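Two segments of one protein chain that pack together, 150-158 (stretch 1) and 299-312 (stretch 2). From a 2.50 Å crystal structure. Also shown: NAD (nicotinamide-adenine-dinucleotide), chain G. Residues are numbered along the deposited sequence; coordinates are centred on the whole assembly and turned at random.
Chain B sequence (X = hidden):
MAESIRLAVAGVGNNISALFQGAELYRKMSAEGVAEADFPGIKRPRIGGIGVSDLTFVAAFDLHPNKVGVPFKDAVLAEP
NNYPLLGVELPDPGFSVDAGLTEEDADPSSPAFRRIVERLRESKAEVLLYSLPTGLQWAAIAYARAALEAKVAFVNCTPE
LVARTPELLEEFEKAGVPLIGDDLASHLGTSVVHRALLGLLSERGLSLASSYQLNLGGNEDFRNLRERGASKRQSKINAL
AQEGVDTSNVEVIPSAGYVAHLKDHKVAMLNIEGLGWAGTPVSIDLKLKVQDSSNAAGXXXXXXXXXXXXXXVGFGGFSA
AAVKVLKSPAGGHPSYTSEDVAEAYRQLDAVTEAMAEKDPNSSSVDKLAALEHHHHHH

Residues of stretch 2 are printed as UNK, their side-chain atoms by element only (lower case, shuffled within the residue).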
# COMPACT_ATOMS: atom_id res chain seq x y z
N ALA B 150 -51.23 1.69 5.39
CA ALA B 150 -51.30 3.12 5.83
C ALA B 150 -50.94 4.10 4.69
O ALA B 150 -50.85 5.33 4.98
CB ALA B 150 -50.35 3.32 6.99
N LYS B 151 -50.73 3.60 3.47
CA LYS B 151 -50.48 4.37 2.22
C LYS B 151 -49.13 5.11 2.29
O LYS B 151 -49.00 6.17 1.66
CB LYS B 151 -51.63 5.35 1.94
CG LYS B 151 -53.04 4.73 1.88
CD LYS B 151 -53.40 4.12 0.54
CE LYS B 151 -54.50 3.09 0.62
NZ LYS B 151 -53.95 1.71 0.72
N VAL B 152 -48.15 4.58 3.01
CA VAL B 152 -46.82 5.23 3.17
C VAL B 152 -45.78 4.55 2.24
O VAL B 152 -45.70 3.29 2.21
CB VAL B 152 -46.44 5.21 4.66
CG1 VAL B 152 -44.96 5.52 4.87
CG2 VAL B 152 -47.31 6.17 5.48
N ALA B 153 -45.03 5.33 1.47
CA ALA B 153 -43.95 4.85 0.56
C ALA B 153 -42.96 3.97 1.36
O ALA B 153 -42.67 4.30 2.53
CB ALA B 153 -43.25 6.02 -0.12
N PHE B 154 -42.43 2.91 0.74
CA PHE B 154 -41.47 1.98 1.39
C PHE B 154 -40.12 1.96 0.66
O PHE B 154 -40.09 1.77 -0.58
CB PHE B 154 -42.01 0.55 1.32
CG PHE B 154 -41.32 -0.39 2.27
CD1 PHE B 154 -41.55 -0.32 3.63
CD2 PHE B 154 -40.48 -1.39 1.79
CE1 PHE B 154 -40.97 -1.23 4.50
CE2 PHE B 154 -39.87 -2.27 2.67
CZ PHE B 154 -40.12 -2.20 4.02
N VAL B 155 -39.02 2.03 1.42
CA VAL B 155 -37.63 1.93 0.88
C VAL B 155 -36.91 0.74 1.51
O VAL B 155 -36.65 0.79 2.71
CB VAL B 155 -36.83 3.23 1.13
CG1 VAL B 155 -35.36 3.06 0.75
CG2 VAL B 155 -37.42 4.43 0.39
N ASN B 156 -36.50 -0.23 0.70
CA ASN B 156 -35.74 -1.42 1.17
C ASN B 156 -34.21 -1.24 0.98
O ASN B 156 -33.70 -1.49 -0.16
CB ASN B 156 -36.23 -2.67 0.44
CG ASN B 156 -35.54 -3.89 0.97
OD1 ASN B 156 -34.95 -3.84 2.03
ND2 ASN B 156 -35.65 -5.00 0.28
N CYS B 157 -33.48 -0.95 2.07
CA CYS B 157 -31.99 -0.98 2.07
C CYS B 157 -31.38 -2.38 1.90
O CYS B 157 -30.13 -2.41 1.56
CB CYS B 157 -31.36 -0.58 3.40
SG CYS B 157 -31.76 1.10 3.84
N THR B 158 -32.14 -3.44 2.20
CA THR B 158 -31.57 -4.80 2.47
C THR B 158 -31.72 -5.68 1.24
O THR B 158 -32.48 -5.31 0.34
CB THR B 158 -32.23 -5.51 3.67
OG1 THR B 158 -33.48 -6.06 3.28
CG2 THR B 158 -32.44 -4.59 4.84
N UNK B 299 -26.60 7.29 -0.33
CA UNK B 299 -27.52 6.70 -1.35
C UNK B 299 -28.96 6.75 -0.80
O UNK B 299 -29.88 7.03 -1.56
c UNK B 299 -27.01 5.31 -1.74
c UNK B 299 -28.12 4.35 -2.06
c UNK B 299 -25.98 5.40 -2.87
N UNK B 300 -29.13 6.59 0.50
CA UNK B 300 -30.46 6.68 1.13
C UNK B 300 -31.00 8.07 0.77
O UNK B 300 -32.09 8.16 0.20
c UNK B 300 -29.66 4.57 4.30
c UNK B 300 -29.94 4.93 2.85
c UNK B 300 -31.75 6.59 3.28
c UNK B 300 -30.40 6.37 2.63
N UNK B 301 -30.25 9.13 0.99
CA UNK B 301 -30.78 10.51 0.73
C UNK B 301 -31.35 10.63 -0.69
O UNK B 301 -32.25 11.40 -0.86
c UNK B 301 -30.37 12.94 1.15
c UNK B 301 -28.68 11.55 -0.17
c UNK B 301 -31.39 12.96 2.23
c UNK B 301 -29.71 11.58 0.97
N UNK B 302 -30.78 9.95 -1.68
CA UNK B 302 -31.32 9.82 -3.06
C UNK B 302 -32.68 9.08 -2.98
O UNK B 302 -33.70 9.71 -3.25
c UNK B 302 -30.28 9.07 -3.92
o UNK B 302 -29.92 10.28 -5.89
o UNK B 302 -28.28 10.32 -4.44
c UNK B 302 -29.43 9.96 -4.81
N UNK B 303 -32.70 7.82 -2.53
CA UNK B 303 -33.90 6.94 -2.54
C UNK B 303 -35.06 7.58 -1.74
O UNK B 303 -36.19 7.51 -2.23
c UNK B 303 -32.38 3.38 -2.16
c UNK B 303 -33.55 5.55 -1.98
c UNK B 303 -32.54 4.74 -2.78
c UNK B 303 -32.95 4.60 -4.23
N UNK B 304 -34.82 8.12 -0.55
CA UNK B 304 -35.96 8.63 0.27
C UNK B 304 -36.58 9.83 -0.43
O UNK B 304 -37.79 10.04 -0.27
c UNK B 304 -35.34 7.73 2.53
c UNK B 304 -34.48 10.01 1.79
c UNK B 304 -35.61 8.99 1.72
c UNK B 304 -34.04 10.30 3.19
N UNK B 305 -35.80 10.61 -1.17
CA UNK B 305 -36.36 11.78 -1.87
C UNK B 305 -37.05 11.26 -3.14
O UNK B 305 -38.08 11.87 -3.54
c UNK B 305 -34.81 13.70 -1.08
n UNK B 305 -32.71 14.86 -2.00
c UNK B 305 -31.49 14.79 -2.55
c UNK B 305 -33.29 13.86 -1.11
n UNK B 305 -30.67 13.77 -2.37
n UNK B 305 -31.06 15.77 -3.31
c UNK B 305 -35.30 12.83 -2.23
N UNK B 306 -36.52 10.19 -3.76
CA UNK B 306 -37.17 9.63 -4.97
C UNK B 306 -38.55 9.19 -4.53
O UNK B 306 -39.53 9.53 -5.22
c UNK B 306 -34.98 8.96 -6.10
c UNK B 306 -36.37 8.52 -5.64
c UNK B 306 -37.15 8.00 -6.83
c UNK B 306 -34.06 7.79 -6.40
N UNK B 307 -38.60 8.55 -3.36
CA UNK B 307 -39.80 8.03 -2.67
C UNK B 307 -40.81 9.15 -2.46
O UNK B 307 -41.91 9.08 -3.06
c UNK B 307 -39.38 7.42 -1.35
N UNK B 308 -40.49 10.13 -1.61
CA UNK B 308 -41.42 11.20 -1.17
C UNK B 308 -41.96 11.96 -2.38
O UNK B 308 -43.19 12.07 -2.48
c UNK B 308 -40.79 12.09 -0.15
N UNK B 309 -41.10 12.41 -3.29
CA UNK B 309 -41.51 13.27 -4.43
C UNK B 309 -42.51 12.51 -5.31
O UNK B 309 -43.47 13.10 -5.76
c UNK B 309 -40.33 13.74 -5.22
N UNK B 310 -42.31 11.20 -5.45
CA UNK B 310 -43.16 10.29 -6.25
C UNK B 310 -44.53 10.13 -5.60
O UNK B 310 -45.53 10.25 -6.30
c UNK B 310 -42.47 8.96 -6.41
N UNK B 311 -44.58 9.95 -4.28
CA UNK B 311 -45.87 9.90 -3.54
C UNK B 311 -46.62 11.25 -3.65
O UNK B 311 -47.86 11.23 -3.78
c UNK B 311 -48.20 9.75 1.69
c UNK B 311 -46.89 9.29 -1.29
c UNK B 311 -46.57 8.81 0.10
n UNK B 311 -49.29 9.58 2.39
n UNK B 311 -47.76 8.75 0.94
c UNK B 311 -45.62 9.47 -2.09
n UNK B 311 -47.58 10.91 1.75
N UNK B 312 -45.91 12.38 -3.57
CA UNK B 312 -46.49 13.76 -3.72
C UNK B 312 -47.11 13.89 -5.12
O UNK B 312 -48.18 14.47 -5.22
n UNK B 312 -42.17 16.11 1.13
n UNK B 312 -44.01 16.02 -0.24
c UNK B 312 -42.73 16.33 -0.05
c UNK B 312 -44.75 16.18 -1.48
c UNK B 312 -45.48 14.90 -3.55
n UNK B 312 -42.01 16.85 -1.05
c UNK B 312 -44.64 14.90 -2.28
PA NAD G . -27.32 -1.52 12.13
O1A NAD G . -26.98 -2.87 12.62
O2A NAD G . -26.44 -0.40 12.62
O5B NAD G . -28.84 -1.12 12.29
C5B NAD G . -29.73 -2.23 12.57
C4B NAD G . -30.80 -1.77 13.52
O4B NAD G . -32.02 -2.59 13.44
C3B NAD G . -30.36 -1.83 14.99
O3B NAD G . -30.79 -0.64 15.63
C2B NAD G . -31.16 -3.03 15.50
O2B NAD G . -31.14 -2.90 16.89
C1B NAD G . -32.48 -2.76 14.77
N9A NAD G . -33.47 -3.82 14.75
C8A NAD G . -33.18 -5.16 14.81
N7A NAD G . -34.23 -5.92 14.68
C5A NAD G . -35.29 -5.04 14.49
C6A NAD G . -36.67 -5.26 14.29
N6A NAD G . -37.20 -6.48 14.22
N1A NAD G . -37.47 -4.18 14.10
C2A NAD G . -36.89 -2.96 14.17
N3A NAD G . -35.61 -2.64 14.38
C4A NAD G . -34.84 -3.73 14.52
O3 NAD G . -27.23 -1.56 10.54
PN NAD G . -26.81 -0.41 9.51
O1N NAD G . -27.65 0.78 9.79
O2N NAD G . -25.31 -0.40 9.58
O5D NAD G . -27.30 -1.07 8.12
C5D NAD G . -28.75 -1.37 7.98
C4D NAD G . -28.96 -2.28 6.81
O4D NAD G . -28.57 -1.64 5.57
C3D NAD G . -28.14 -3.57 6.91
O3D NAD G . -28.94 -4.62 6.39
C2D NAD G . -27.02 -3.35 5.89
O2D NAD G . -26.49 -4.50 5.26
C1D NAD G . -27.76 -2.56 4.82
N1N NAD G . -26.77 -1.89 3.91
C2N NAD G . -25.71 -1.11 4.49
C3N NAD G . -24.67 -0.63 3.72
C7N NAD G . -23.61 0.22 4.40
O7N NAD G . -23.76 0.56 5.56
N7N NAD G . -22.53 0.55 3.70
C4N NAD G . -24.66 -0.97 2.37
C5N NAD G . -25.77 -1.57 1.79
C6N NAD G . -26.77 -2.09 2.58

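Position 299 carries three carbons, one bearing the other two, and none comes within reach of stretch 1. A fork at the first carbon with two single-carbon arms is valine, Val299; it is buried, as suits an apolar side chain.

At position 300 there are four carbons, forked at the first, with one arm two carbons long. The CB leaves sideways, but the long arm brings its terminal carbon to 4.1 Å from Cys157 SG. This is isoleucine, Ile300, and the atom in contact is CD1; with chi1 m and chi2 t, the extended arm spans a gap where the CA atoms of Cys157 and Ile300 lie 7.9 Å apart.

Position 301 has the same four-carbon pattern, out of reach of stretch 1, and is Ile301, a buried apolar side chain with no polar group to satisfy. Position 302 has two carbons, the second carrying two oxygens: a carboxylate borne directly on CB, hence aspartate, Asp302. It is buried, and OD1 is satisfied by a hydrogen bond elsewhere in the structure.

Position 303 also has four carbons, but the fork comes at the second. Its CB points toward the strand and lies 4.1 Å from Val155 CG1. The late fork marks leucine, and Leu303 supplies an apolar surface there.

At position 304 the fork returns to the first carbon, with one arm longer by a carbon. Its CB points sideways and the end of the side chain leads away, yet the one-carbon arm stays 4.4 Å from Val155 CG2. This is Ile304, and the atom in contact is its CG2.

Position 305 shows three carbons, a nitrogen, then a carbon carrying two more nitrogens, all out of reach of the strand. This guanidinium identifies Arg305; buried as it is, its NE and NH2 are hydrogen-bonded elsewhere in the structure. Position 306, four carbons forked at the first with one longer arm, is directed sideways and makes no contact. It is Ile306, again buried and wholly apolar.

Position 307 has one carbon, a CB that points at the strand, 4.0 Å from Val155 CG2 and 4.3 Å from Ala153 CB. It is alanine, Ala307. With such small side chains on both sides, the CA atoms of Ala153 and Ala307 come within 6.1 Å.

Positions 308, 309 and 310 each have a single carbon as well, none touching stretch 1: Ala308, Ala309 and Ala310, small apolar side chains that suit their burial.

Position 311 again has three carbons, a nitrogen and a carbon with two nitrogens. Its chain reaches out until the first nitrogen lies 3.0 Å from Lys151 O. This is Arg311, whose NE donates a hydrogen bond to that carbonyl, near the guanidinium plane; its CD packs 4.3 Å from Ala153 CB. Position 312 has the same atoms but lies out of reach: Arg312, partly exposed, with NE and NH1 hydrogen-bonded elsewhere in the structure.

The contact joins a strand and a helix running nearly antiparallel, at 161°. Ala153 and Val155 point toward the helix, while Phe154 and Asn156 point away. Val155 packs against Leu303, Ile304 and Ala307, and the hydrogen bond from Arg311 to Lys151 fastens the partly exposed end of this otherwise apolar contact.

Stretch 2, residues 299-312: VIIDLIRIAAAARR
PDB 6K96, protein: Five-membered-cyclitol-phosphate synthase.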